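Local structure of putative uncharacterized protein PH0734 (Pyrococcus horikoshii, 3D79) at residues 43-48 with 59-64; 53-58 with 68-73; 83-88 with 138-143; 94-99 with 118-123; 106-111 with 168-173. The protein is of unknown biological role but carries a PUA domain and, like other proteins of that family, probably binds RNA. All blocks are in the same frame, centred on the assembly; numbering follows the deposited sequence.

How the interactions relate
Interactions 1 and 2 share strand 56-61 and lie in one antiparallel sheet of the Pre-PUA-like part; their centres are 16 Å apart, and I59 CD1 packs 4.0 Å from R69 NE. Interactions 3, 4 and 5 cluster in and around the PUA domain. L142 CD1 of interaction 3 meets V99 CG2 of interaction 4 at 3.7 Å, and L142 O probably accepts a hydrogen bond from A169 N of interaction 5 at 2.8 Å. Interaction 5 also reaches back to the first sheet, where I173 CD1 lies 3.9 Å from I68 CD1 of interaction 2. Interactions 1 and 4 are on opposite sides of the chain's centre, about 28 Å apart between centres.

Interaction 1 (43-48 with 59-64); sequences KKDEVK and ILVNDK
E46 O takes N62 N at 2.8 Å and lies 3.0 Å from a water that accepts from D63 N. N62 answers with its side chain: CG sits beside the backbone N (chi1 -55°), and beyond it OD1 accepts from E46 N at 2.9 Å, while ND2 comes to D45 OD1 at 3.2 Å from above the carboxylate, with amide and carboxylate planes 87° apart. The other oxygen of D45 is held by N42 N. K48 and L60 form a hydrogen-bonded antiparallel pair, and the extended K48 chain carries NZ to the syn lone pair of D63 OD1, a salt bridge of 2.9 Å. On the opposite face, that of V47 and V61, V47 CG1 presses against I59 CG2 at 3.4 Å, closer than usual for two carbons. This is the open end of the 47-51/56-61 beta hairpin, where a type I' turn, V61 to K64, leads into strand 64-70. V47 and I59 pack on V21 and I24 of helix 18-32, and V61 on M66 and F67.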
# COMPACT_ATOMS: atom_id res chain seq x y z
N LYS A 43 15.28 3.47 12.30
CA LYS A 43 16.25 2.38 12.51
C LYS A 43 16.37 1.91 13.96
O LYS A 43 17.09 0.95 14.24
CB LYS A 43 17.62 2.76 11.95
CG LYS A 43 18.36 3.81 12.77
CD LYS A 43 19.67 4.19 12.11
CE LYS A 43 20.49 5.08 13.03
NZ LYS A 43 21.64 5.69 12.32
N LYS A 44 15.69 2.60 14.87
CA LYS A 44 15.74 2.23 16.29
C LYS A 44 14.47 1.52 16.77
O LYS A 44 14.42 1.07 17.92
CB LYS A 44 16.03 3.47 17.16
CG LYS A 44 17.27 4.24 16.70
CD LYS A 44 17.72 5.32 17.67
CE LYS A 44 18.79 6.18 17.01
NZ LYS A 44 19.37 7.25 17.89
N ASP A 45 13.46 1.40 15.90
CA ASP A 45 12.18 0.79 16.28
C ASP A 45 12.29 -0.72 16.52
O ASP A 45 13.11 -1.39 15.89
CB ASP A 45 11.12 1.04 15.20
CG ASP A 45 10.63 2.49 15.17
OD1 ASP A 45 10.64 3.17 16.21
OD2 ASP A 45 10.22 2.94 14.08
N GLU A 46 11.46 -1.24 17.42
CA GLU A 46 11.37 -2.68 17.62
C GLU A 46 10.48 -3.25 16.52
O GLU A 46 9.28 -2.96 16.48
CB GLU A 46 10.81 -3.03 19.00
CG GLU A 46 10.92 -4.53 19.29
CD GLU A 46 10.68 -4.88 20.75
OE1 GLU A 46 9.82 -4.23 21.39
OE2 GLU A 46 11.35 -5.80 21.25
N VAL A 47 11.07 -4.05 15.65
CA VAL A 47 10.36 -4.59 14.50
C VAL A 47 10.25 -6.11 14.62
O VAL A 47 11.22 -6.79 14.95
CB VAL A 47 11.03 -4.18 13.16
CG1 VAL A 47 10.17 -4.58 11.98
CG2 VAL A 47 11.26 -2.68 13.14
N LYS A 48 9.05 -6.62 14.36
CA LYS A 48 8.77 -8.04 14.49
C LYS A 48 8.06 -8.52 13.23
O LYS A 48 7.48 -7.72 12.49
CB LYS A 48 7.90 -8.30 15.72
CG LYS A 48 8.61 -8.08 17.05
CD LYS A 48 7.63 -8.17 18.20
CE LYS A 48 8.22 -7.59 19.48
NZ LYS A 48 7.16 -7.39 20.51
N ILE A 59 4.61 -7.28 9.00
CA ILE A 59 5.70 -6.65 9.73
C ILE A 59 5.11 -5.66 10.72
O ILE A 59 4.37 -4.75 10.33
CB ILE A 59 6.69 -5.91 8.79
CG1 ILE A 59 7.21 -6.84 7.67
CG2 ILE A 59 7.84 -5.28 9.59
CD1 ILE A 59 8.09 -7.98 8.16
N LEU A 60 5.44 -5.85 12.00
CA LEU A 60 4.96 -5.00 13.08
C LEU A 60 6.05 -4.05 13.54
O LEU A 60 7.20 -4.46 13.70
CB LEU A 60 4.47 -5.84 14.26
CG LEU A 60 3.26 -6.75 14.00
CD1 LEU A 60 3.72 -8.15 13.61
CD2 LEU A 60 2.34 -6.80 15.22
N VAL A 61 5.69 -2.78 13.72
CA VAL A 61 6.62 -1.77 14.22
C VAL A 61 6.11 -1.31 15.57
O VAL A 61 5.02 -0.74 15.66
CB VAL A 61 6.75 -0.58 13.25
CG1 VAL A 61 7.78 0.42 13.76
CG2 VAL A 61 7.14 -1.06 11.86
N ASN A 62 6.88 -1.59 16.62
CA ASN A 62 6.46 -1.36 18.00
C ASN A 62 5.04 -1.89 18.25
O ASN A 62 4.16 -1.18 18.76
CB ASN A 62 6.61 0.13 18.37
CG ASN A 62 8.02 0.64 18.13
OD1 ASN A 62 9.00 -0.06 18.40
ND2 ASN A 62 8.12 1.85 17.61
N ASP A 63 4.85 -3.14 17.83
CA ASP A 63 3.63 -3.94 17.99
C ASP A 63 2.41 -3.53 17.15
O ASP A 63 1.34 -4.13 17.28
CB ASP A 63 3.27 -4.10 19.48
CG ASP A 63 4.40 -4.72 20.27
OD1 ASP A 63 4.83 -5.85 19.94
OD2 ASP A 63 4.88 -4.07 21.23
N LYS A 64 2.57 -2.53 16.29
CA LYS A 64 1.47 -2.20 15.37
C LYS A 64 1.74 -2.77 13.98
O LYS A 64 2.83 -2.61 13.44
CB LYS A 64 1.18 -0.69 15.34
CG LYS A 64 2.19 0.17 14.62
CD LYS A 64 1.95 1.64 14.92
CE LYS A 64 3.15 2.48 14.50
NZ LYS A 64 4.44 1.94 15.02
O HOH W 1 7.03 -4.81 17.09
O HOH W 2 7.65 -4.14 19.90

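Interaction 2 (53-58 with 68-73); sequences DKTTEI and IRRKDL
E57 and R69 face each other as a hydrogen-bonded antiparallel pair in the beta hairpin of strands 56-61 and 64-70, part of the five-stranded sheet of the Pre-PUA-like domain. The two side chains run side by side in the same direction. R69 CB sits 4.1 Å from E57 CB, and its CG and CD both stay near E57 OE1. A bend at chi3 (70°) swings NE toward that oxygen, which it reaches at 2.8 Å; CZ follows, and NH2 bonds E57 OE2 at 3.0 Å. Both oxygens are met from above the carboxylate plane, the two flat groups being 35° apart, and NH1 turns to a long, weak ion pair with D20. A leucine in place of R69 would probably leave the E57 carboxylate without its charged mate and freer to turn.

On the other face of the hairpin, T56 CG2 packs against I68 CG1 at 3.6 Å, and I68 goes on to meet I173 of the C-terminal helix. R70 bends at chi2 and grips T56 OG1 side-on, with NE at 2.9 Å and NH1 at 3.1 Å, the oxygen lying in the guanidinium plane. That hydroxyl hands its own proton to D53 OD1 at 2.9 Å. D53 OD1 also accepts from T55 N, making an Asx turn, and the two donors arrive from opposite faces of its carboxylate plane.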
# COMPACT_ATOMS: atom_id res chain seq x y z
N ASP A 53 0.31 -16.13 5.90
CA ASP A 53 0.30 -17.43 5.22
C ASP A 53 1.68 -17.75 4.64
O ASP A 53 2.66 -17.09 4.97
CB ASP A 53 -0.83 -17.54 4.17
CG ASP A 53 -0.62 -16.65 2.95
OD1 ASP A 53 0.52 -16.23 2.65
OD2 ASP A 53 -1.63 -16.40 2.26
N LYS A 54 1.76 -18.76 3.78
CA LYS A 54 3.07 -19.27 3.34
C LYS A 54 3.80 -18.38 2.33
O LYS A 54 4.97 -18.61 2.03
CB LYS A 54 2.95 -20.71 2.84
CG LYS A 54 2.37 -21.68 3.86
CD LYS A 54 3.09 -21.61 5.19
CE LYS A 54 2.35 -22.40 6.26
NZ LYS A 54 2.98 -22.24 7.60
N THR A 55 3.11 -17.38 1.79
CA THR A 55 3.75 -16.42 0.91
C THR A 55 3.70 -14.99 1.46
O THR A 55 4.25 -14.07 0.85
CB THR A 55 3.16 -16.45 -0.53
OG1 THR A 55 1.80 -16.01 -0.51
CG2 THR A 55 3.23 -17.85 -1.13
N THR A 56 3.07 -14.82 2.62
CA THR A 56 2.74 -13.48 3.14
C THR A 56 3.08 -13.31 4.61
O THR A 56 2.63 -14.07 5.46
CB THR A 56 1.24 -13.17 2.95
OG1 THR A 56 0.85 -13.50 1.60
CG2 THR A 56 0.95 -11.69 3.22
N GLU A 57 3.86 -12.27 4.91
CA GLU A 57 4.20 -11.93 6.29
C GLU A 57 3.66 -10.56 6.64
O GLU A 57 3.46 -9.72 5.76
CB GLU A 57 5.71 -11.95 6.49
CG GLU A 57 6.37 -13.32 6.39
CD GLU A 57 7.86 -13.20 6.15
OE1 GLU A 57 8.24 -12.68 5.08
OE2 GLU A 57 8.63 -13.61 7.03
N ILE A 58 3.42 -10.35 7.94
CA ILE A 58 3.02 -9.05 8.49
C ILE A 58 4.19 -8.50 9.31
O ILE A 58 4.72 -9.19 10.18
CB ILE A 58 1.74 -9.19 9.37
CG1 ILE A 58 0.59 -9.83 8.59
CG2 ILE A 58 1.33 -7.83 10.01
CD1 ILE A 58 0.17 -9.11 7.31
N ILE A 68 3.02 -5.33 4.72
CA ILE A 68 2.97 -6.66 4.12
C ILE A 68 4.36 -6.99 3.61
O ILE A 68 5.07 -6.11 3.14
CB ILE A 68 1.92 -6.72 2.96
CG1 ILE A 68 1.56 -8.17 2.61
CG2 ILE A 68 2.40 -5.95 1.73
CD1 ILE A 68 0.23 -8.26 1.85
N ARG A 69 4.78 -8.25 3.74
CA ARG A 69 6.00 -8.67 3.09
C ARG A 69 5.72 -9.87 2.21
O ARG A 69 5.11 -10.85 2.64
CB ARG A 69 7.14 -8.96 4.08
CG ARG A 69 8.47 -9.29 3.37
CD ARG A 69 9.68 -9.19 4.29
NE ARG A 69 9.71 -10.25 5.30
CZ ARG A 69 10.70 -10.42 6.18
NH1 ARG A 69 11.74 -9.60 6.19
NH2 ARG A 69 10.64 -11.41 7.06
N ARG A 70 6.13 -9.75 0.95
CA ARG A 70 6.10 -10.83 -0.02
C ARG A 70 7.54 -11.03 -0.46
O ARG A 70 8.13 -10.14 -1.07
CB ARG A 70 5.21 -10.46 -1.21
CG ARG A 70 3.72 -10.46 -0.90
CD ARG A 70 3.08 -11.79 -1.27
NE ARG A 70 1.76 -11.95 -0.66
CZ ARG A 70 0.61 -11.67 -1.26
NH1 ARG A 70 -0.53 -11.84 -0.61
NH2 ARG A 70 0.60 -11.21 -2.51
N LYS A 71 8.08 -12.21 -0.14
CA LYS A 71 9.52 -12.50 -0.19
C LYS A 71 10.38 -11.47 0.56
O LYS A 71 10.41 -11.48 1.80
CB LYS A 71 10.04 -12.80 -1.62
CG LYS A 71 9.35 -12.08 -2.78
CD LYS A 71 10.15 -10.87 -3.30
CE LYS A 71 11.04 -11.24 -4.50
NZ LYS A 71 12.23 -12.08 -4.13
N ASP A 72 11.06 -10.58 -0.16
CA ASP A 72 11.88 -9.56 0.49
C ASP A 72 11.34 -8.15 0.26
O ASP A 72 11.98 -7.17 0.67
CB ASP A 72 13.35 -9.67 0.06
CG ASP A 72 13.58 -9.24 -1.38
OD1 ASP A 72 14.68 -8.71 -1.66
OD2 ASP A 72 12.69 -9.44 -2.22
N LEU A 73 10.17 -8.05 -0.36
CA LEU A 73 9.58 -6.74 -0.69
C LEU A 73 8.43 -6.38 0.24
O LEU A 73 7.56 -7.20 0.52
CB LEU A 73 9.11 -6.70 -2.14
CG LEU A 73 10.16 -6.86 -3.25
CD1 LEU A 73 9.48 -6.76 -4.61
CD2 LEU A 73 11.28 -5.84 -3.14
O HOH W 3 6.17 -14.34 -1.04
O HOH W 4 6.97 -13.13 2.61
O HOH W 5 10.80 -13.39 3.79

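Interaction 3 (83-88 with 138-143); sequences NLSDEE and YGRPLA
R140 turns the edge of its guanidinium to S85 and D86 and serves both with one nitrogen. NH1 donates to S85 OG at 2.9 Å, the hydroxyl oxygen lying within 6° of the guanidinium plane, and to D86 OD1 at 2.7 Å in a salt bridge. NH2 adds a weak bond to the same D86 oxygen. The carboxylate is not coplanar with the guanidinium: the planes stand 70° apart, and NH1 comes to OD1 from above the carboxylate plane. D86 OD2 takes a proton from a water, which in turn accepts a weak bond from NH2. A bend at chi2 (-50°) turns CD of R140 toward the serine, and CD rests 3.5 Å from S85 OG.

The contact ties the end of helix 78-84 in the Pre-PUA-like part to the PUA domain, at the loop leading into strand 141-147. That strand begins with a classic beta bulge, L142 and A143 both facing V133. S85 OG also bonds to Y82 O of helix 78-84, so the hydroxyl joins that helix's backbone to the arginine.

Beside these bonds, S85 CB rests 3.5 Å from G139 O, and P141 CD packs against the same serine. One water bridges S85 O and Y138 O, donating to each at 2.7 Å. R140 N, for its part, is bonded to E135 OE1.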
# COMPACT_ATOMS: atom_id res chain seq x y z
N ASN A 83 -4.96 4.57 8.95
CA ASN A 83 -4.59 5.44 10.06
C ASN A 83 -3.87 6.70 9.61
O ASN A 83 -4.13 7.79 10.13
CB ASN A 83 -3.78 4.65 11.10
CG ASN A 83 -4.64 3.65 11.85
OD1 ASN A 83 -5.84 3.87 12.03
ND2 ASN A 83 -4.04 2.55 12.28
N LEU A 84 -3.00 6.57 8.61
CA LEU A 84 -2.33 7.72 8.01
C LEU A 84 -3.29 8.69 7.33
O LEU A 84 -3.03 9.90 7.31
CB LEU A 84 -1.24 7.28 7.04
CG LEU A 84 0.08 6.88 7.72
CD1 LEU A 84 0.95 5.99 6.83
CD2 LEU A 84 0.85 8.12 8.17
N SER A 85 -4.39 8.17 6.79
CA SER A 85 -5.40 8.99 6.10
C SER A 85 -6.19 9.90 7.06
O SER A 85 -6.93 10.79 6.62
CB SER A 85 -6.35 8.13 5.25
OG SER A 85 -7.30 7.46 6.05
N ASP A 86 -6.03 9.66 8.37
CA ASP A 86 -6.55 10.58 9.39
C ASP A 86 -5.55 11.67 9.77
O ASP A 86 -5.87 12.58 10.55
CB ASP A 86 -6.98 9.81 10.64
CG ASP A 86 -8.35 9.18 10.51
OD1 ASP A 86 -9.17 9.68 9.72
OD2 ASP A 86 -8.60 8.17 11.19
N GLU A 87 -4.33 11.56 9.24
CA GLU A 87 -3.27 12.54 9.52
C GLU A 87 -2.96 13.40 8.30
O GLU A 87 -2.71 14.60 8.42
CB GLU A 87 -1.99 11.82 9.97
CG GLU A 87 -2.20 10.89 11.16
CD GLU A 87 -0.94 10.17 11.61
OE1 GLU A 87 0.15 10.48 11.09
OE2 GLU A 87 -1.05 9.30 12.49
N GLU A 88 -2.95 12.75 7.13
CA GLU A 88 -2.54 13.35 5.87
C GLU A 88 -3.59 13.08 4.80
O GLU A 88 -4.33 12.09 4.88
CB GLU A 88 -1.23 12.72 5.38
CG GLU A 88 -0.13 12.59 6.40
CD GLU A 88 0.41 13.94 6.84
OE1 GLU A 88 0.55 14.85 6.00
OE2 GLU A 88 0.72 14.07 8.04
N TYR A 138 -12.92 10.96 0.93
CA TYR A 138 -12.22 11.01 2.21
C TYR A 138 -10.76 10.60 2.09
O TYR A 138 -10.01 10.64 3.07
CB TYR A 138 -12.91 10.14 3.26
CG TYR A 138 -14.35 10.52 3.54
CD1 TYR A 138 -14.66 11.48 4.51
CD2 TYR A 138 -15.39 9.93 2.84
CE1 TYR A 138 -15.97 11.84 4.76
CE2 TYR A 138 -16.71 10.27 3.08
CZ TYR A 138 -17.00 11.23 4.05
OH TYR A 138 -18.30 11.57 4.29
N GLY A 139 -10.36 10.19 0.88
CA GLY A 139 -9.02 9.70 0.67
C GLY A 139 -8.75 8.50 1.55
O GLY A 139 -7.62 8.31 2.03
N ARG A 140 -9.78 7.68 1.77
CA ARG A 140 -9.63 6.43 2.50
C ARG A 140 -9.00 5.41 1.57
O ARG A 140 -9.42 5.29 0.42
CB ARG A 140 -10.97 5.89 3.00
CG ARG A 140 -11.67 6.72 4.07
CD ARG A 140 -10.73 7.08 5.22
NE ARG A 140 -11.47 7.43 6.43
CZ ARG A 140 -10.91 7.90 7.54
NH1 ARG A 140 -9.60 8.08 7.62
NH2 ARG A 140 -11.68 8.18 8.59
N PRO A 141 -7.99 4.68 2.06
CA PRO A 141 -7.39 3.65 1.21
C PRO A 141 -8.27 2.41 1.14
O PRO A 141 -8.89 2.02 2.13
CB PRO A 141 -6.08 3.34 1.93
CG PRO A 141 -6.41 3.57 3.38
CD PRO A 141 -7.34 4.76 3.38
N LEU A 142 -8.32 1.81 -0.05
CA LEU A 142 -9.17 0.65 -0.30
C LEU A 142 -8.32 -0.60 -0.47
O LEU A 142 -8.77 -1.71 -0.16
CB LEU A 142 -9.97 0.85 -1.59
CG LEU A 142 -10.74 2.16 -1.80
CD1 LEU A 142 -11.35 2.16 -3.18
CD2 LEU A 142 -11.80 2.33 -0.72
N ALA A 143 -7.11 -0.42 -0.97
CA ALA A 143 -6.32 -1.56 -1.44
C ALA A 143 -4.87 -1.19 -1.71
O ALA A 143 -4.53 -0.02 -1.82
CB ALA A 143 -6.94 -2.13 -2.72
O HOH W 6 -9.50 10.86 5.68
O HOH W 7 -11.09 7.23 11.51
O HOH W 8 -6.53 10.85 3.26

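Interaction 4 (94-99 with 118-123); sequences PRRVVV and IVDADE
Strands 96-99 and 118-121 run antiparallel, with V97 opposite A121 and V98 opposite D120, until a classic beta bulge puts V119 and D120 both across from V98. There V98 O accepts V119 N at 2.7 Å and D120 N only weakly. This pairing belongs to the mixed sheet of the PUA domain. V98 CG1 meets V119 CG2 at 3.6 Å, while on the other face V97 CG1 packs on I118 CD1 at 3.8 Å, beside M154 of helix 151-156.

R96 CG lies between its backbone N and carbonyl carbon (chi1 80°), and from there the chain runs extended to NE. NE and NH2 both take D120 OD2 at 3.0 Å, in the guanidinium plane, with D122 N over the group's centre; NH1 bonds W93 O. An alanine in place of R96 would probably leave D120 OD2 without its two N-H donors and W93 O without the NH1 bond. D122 OD2 accepts R95 N on its anti side at 2.8 Å, in an almost straight bond (178°).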
# COMPACT_ATOMS: atom_id res chain seq x y z
N PRO A 94 2.79 10.02 -2.90
CA PRO A 94 3.45 9.19 -3.90
C PRO A 94 2.83 7.80 -3.92
O PRO A 94 2.30 7.34 -2.89
CB PRO A 94 4.90 9.10 -3.41
CG PRO A 94 5.05 10.11 -2.35
CD PRO A 94 3.70 10.40 -1.80
N ARG A 95 2.88 7.16 -5.09
CA ARG A 95 2.37 5.80 -5.32
C ARG A 95 0.85 5.67 -5.20
O ARG A 95 0.34 4.56 -5.09
CB ARG A 95 3.07 4.77 -4.43
CG ARG A 95 4.58 4.68 -4.62
CD ARG A 95 4.96 4.32 -6.06
NE ARG A 95 6.40 4.16 -6.25
CZ ARG A 95 7.07 3.02 -6.07
NH1 ARG A 95 6.44 1.91 -5.69
NH2 ARG A 95 8.38 3.00 -6.28
N ARG A 96 0.15 6.80 -5.24
CA ARG A 96 -1.31 6.81 -5.16
C ARG A 96 -1.97 6.47 -6.49
O ARG A 96 -1.49 6.83 -7.57
CB ARG A 96 -1.82 8.18 -4.69
CG ARG A 96 -1.86 9.22 -5.80
CD ARG A 96 -2.27 10.59 -5.29
NE ARG A 96 -2.15 11.60 -6.35
CZ ARG A 96 -1.02 12.21 -6.70
NH1 ARG A 96 0.12 11.92 -6.08
NH2 ARG A 96 -1.02 13.10 -7.68
N VAL A 97 -3.09 5.77 -6.37
CA VAL A 97 -4.04 5.58 -7.45
C VAL A 97 -5.39 6.00 -6.88
O VAL A 97 -5.90 5.38 -5.95
CB VAL A 97 -4.08 4.12 -7.93
CG1 VAL A 97 -5.13 3.94 -9.01
CG2 VAL A 97 -2.70 3.70 -8.43
N VAL A 98 -5.95 7.09 -7.41
CA VAL A 98 -7.19 7.65 -6.88
C VAL A 98 -8.36 7.24 -7.76
O VAL A 98 -8.32 7.47 -8.98
CB VAL A 98 -7.13 9.19 -6.77
CG1 VAL A 98 -8.30 9.70 -5.96
CG2 VAL A 98 -5.81 9.61 -6.12
N VAL A 99 -9.39 6.66 -7.15
CA VAL A 99 -10.57 6.17 -7.88
C VAL A 99 -11.86 6.93 -7.53
O VAL A 99 -11.98 7.52 -6.45
CB VAL A 99 -10.80 4.64 -7.70
CG1 VAL A 99 -9.60 3.84 -8.20
CG2 VAL A 99 -11.14 4.28 -6.26
N ILE A 118 -10.24 5.49 -12.61
CA ILE A 118 -9.12 6.24 -12.04
C ILE A 118 -9.25 7.73 -12.36
O ILE A 118 -9.31 8.11 -13.53
CB ILE A 118 -7.75 5.68 -12.53
CG1 ILE A 118 -7.56 4.26 -11.99
CG2 ILE A 118 -6.58 6.59 -12.09
CD1 ILE A 118 -6.35 3.53 -12.54
N VAL A 119 -9.26 8.55 -11.31
CA VAL A 119 -9.38 10.01 -11.46
C VAL A 119 -8.03 10.74 -11.32
O VAL A 119 -7.89 11.89 -11.76
CB VAL A 119 -10.43 10.61 -10.49
CG1 VAL A 119 -11.82 10.08 -10.81
CG2 VAL A 119 -10.08 10.35 -9.04
N ASP A 120 -7.06 10.07 -10.71
CA ASP A 120 -5.71 10.62 -10.57
C ASP A 120 -4.76 9.50 -10.19
O ASP A 120 -5.19 8.48 -9.66
CB ASP A 120 -5.68 11.71 -9.48
CG ASP A 120 -4.36 12.46 -9.43
OD1 ASP A 120 -3.72 12.62 -10.50
OD2 ASP A 120 -3.95 12.89 -8.32
N ALA A 121 -3.48 9.70 -10.48
CA ALA A 121 -2.43 8.76 -10.13
C ALA A 121 -1.11 9.51 -10.04
O ALA A 121 -0.93 10.53 -10.70
CB ALA A 121 -2.34 7.63 -11.16
N ASP A 122 -0.21 9.02 -9.21
CA ASP A 122 1.13 9.57 -9.12
C ASP A 122 1.87 9.31 -10.43
O ASP A 122 2.08 8.17 -10.81
CB ASP A 122 1.87 8.94 -7.94
CG ASP A 122 3.34 9.32 -7.88
OD1 ASP A 122 3.73 10.36 -8.46
OD2 ASP A 122 4.09 8.58 -7.22
N GLU A 123 2.26 10.38 -11.13
CA GLU A 123 2.95 10.23 -12.41
C GLU A 123 4.32 9.55 -12.27
O GLU A 123 4.90 9.09 -13.25
CB GLU A 123 3.07 11.58 -13.13
CG GLU A 123 1.70 12.17 -13.51
CD GLU A 123 1.74 13.01 -14.77
OE1 GLU A 123 2.81 13.12 -15.40
OE2 GLU A 123 0.68 13.56 -15.14
O HOH W 9 2.55 12.72 -7.28

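Interaction 5 (106-111 with 168-173); sequences HILNGA and HARDKI
This is a packing contact between the C-terminal end of helix 104-108 in the PUA domain and the type II turn 168-171 that leads into the C-terminal helix. L108 does much of it: its CD2 touches A169 CB at 3.8 Å, and CD1 sits 3.5 Å above one face of the R170 guanidinium, toward the rim, the two side chains crossing at about a right angle. The H168 ring, whose CG lies between the backbone N and the carbonyl carbon (chi1 64°), has I107 O and G110 N over the rim of one face and D171 CB over the rim of the other. L108 O comes to 3.3 Å from H168 CE1. G110 closes the helix in a Schellman motif, and its CA lies 3.7 Å from H168 NE2. Within its own turn, H168 ND1 donates to A169 O at 2.7 Å. Leucine packing and carbonyl-to-ring contacts thus make the interface, and the nearby oxygens of I107 and L108 would probably favour any positive charge on the imidazole.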
# COMPACT_ATOMS: atom_id res chain seq x y z
N HIS A 106 -16.70 -2.38 -6.05
CA HIS A 106 -16.05 -3.45 -6.80
C HIS A 106 -14.70 -3.83 -6.17
O HIS A 106 -14.43 -5.01 -5.95
CB HIS A 106 -15.86 -3.04 -8.26
CG HIS A 106 -17.15 -2.83 -8.99
ND1 HIS A 106 -17.87 -3.87 -9.53
CD2 HIS A 106 -17.85 -1.70 -9.26
CE1 HIS A 106 -18.96 -3.39 -10.10
NE2 HIS A 106 -18.97 -2.08 -9.95
N ILE A 107 -13.88 -2.82 -5.88
CA ILE A 107 -12.56 -3.03 -5.28
C ILE A 107 -12.64 -3.67 -3.89
O ILE A 107 -11.86 -4.55 -3.55
CB ILE A 107 -11.75 -1.70 -5.25
CG1 ILE A 107 -11.46 -1.25 -6.69
CG2 ILE A 107 -10.44 -1.86 -4.45
CD1 ILE A 107 -11.15 0.24 -6.82
N LEU A 108 -13.61 -3.22 -3.08
CA LEU A 108 -13.80 -3.80 -1.75
C LEU A 108 -14.32 -5.25 -1.80
O LEU A 108 -14.25 -5.97 -0.79
CB LEU A 108 -14.71 -2.91 -0.90
CG LEU A 108 -14.16 -1.52 -0.54
CD1 LEU A 108 -15.19 -0.75 0.27
CD2 LEU A 108 -12.83 -1.61 0.23
N ASN A 109 -14.81 -5.65 -2.97
CA ASN A 109 -15.29 -7.02 -3.22
C ASN A 109 -14.24 -7.91 -3.91
O ASN A 109 -14.53 -9.05 -4.26
CB ASN A 109 -16.60 -6.98 -4.03
CG ASN A 109 -17.18 -8.37 -4.32
OD1 ASN A 109 -17.35 -8.76 -5.49
ND2 ASN A 109 -17.47 -9.13 -3.27
N GLY A 110 -13.02 -7.39 -4.08
CA GLY A 110 -11.93 -8.19 -4.64
C GLY A 110 -11.58 -7.95 -6.10
O GLY A 110 -10.74 -8.67 -6.67
N ALA A 111 -12.21 -6.96 -6.72
CA ALA A 111 -11.91 -6.61 -8.10
C ALA A 111 -10.61 -5.82 -8.23
O ALA A 111 -10.24 -5.07 -7.32
CB ALA A 111 -13.07 -5.82 -8.72
N HIS A 168 -6.82 -5.89 0.06
CA HIS A 168 -7.83 -4.84 0.11
C HIS A 168 -8.54 -4.81 1.45
O HIS A 168 -8.56 -5.82 2.18
CB HIS A 168 -8.83 -4.96 -1.04
CG HIS A 168 -9.66 -6.21 -1.01
ND1 HIS A 168 -10.84 -6.31 -0.30
CD2 HIS A 168 -9.49 -7.41 -1.62
CE1 HIS A 168 -11.35 -7.52 -0.47
NE2 HIS A 168 -10.55 -8.21 -1.26
N ALA A 169 -9.11 -3.66 1.79
CA ALA A 169 -9.93 -3.55 3.00
C ALA A 169 -11.06 -4.57 2.91
O ALA A 169 -11.60 -4.81 1.83
CB ALA A 169 -10.47 -2.13 3.15
N ARG A 170 -11.39 -5.18 4.05
CA ARG A 170 -12.40 -6.25 4.15
C ARG A 170 -11.90 -7.66 3.81
O ARG A 170 -12.65 -8.63 3.96
CB ARG A 170 -13.66 -5.95 3.31
CG ARG A 170 -14.38 -4.66 3.65
CD ARG A 170 -15.66 -4.59 2.85
NE ARG A 170 -16.32 -3.29 2.97
CZ ARG A 170 -17.41 -2.95 2.29
NH1 ARG A 170 -17.97 -3.81 1.44
NH2 ARG A 170 -17.94 -1.75 2.46
N ASP A 171 -10.65 -7.80 3.36
CA ASP A 171 -10.10 -9.14 3.11
C ASP A 171 -9.61 -9.80 4.40
O ASP A 171 -9.77 -9.23 5.49
CB ASP A 171 -9.04 -9.14 1.98
CG ASP A 171 -7.69 -8.58 2.40
OD1 ASP A 171 -7.48 -8.28 3.59
OD2 ASP A 171 -6.82 -8.45 1.52
N LYS A 172 -9.03 -10.99 4.30
CA LYS A 172 -8.63 -11.73 5.48
C LYS A 172 -7.43 -11.12 6.21
O LYS A 172 -7.35 -11.19 7.44
CB LYS A 172 -8.39 -13.21 5.14
CG LYS A 172 -9.67 -14.02 5.00
CD LYS A 172 -10.42 -14.12 6.34
CE LYS A 172 -11.81 -14.70 6.17
NZ LYS A 172 -12.62 -14.57 7.42
N ILE A 173 -6.52 -10.50 5.45
CA ILE A 173 -5.41 -9.76 6.05
C ILE A 173 -5.94 -8.57 6.87
O ILE A 173 -5.50 -8.33 8.00
CB ILE A 173 -4.40 -9.28 4.98
CG1 ILE A 173 -3.73 -10.49 4.30
CG2 ILE A 173 -3.34 -8.36 5.60
CD1 ILE A 173 -2.92 -10.18 3.04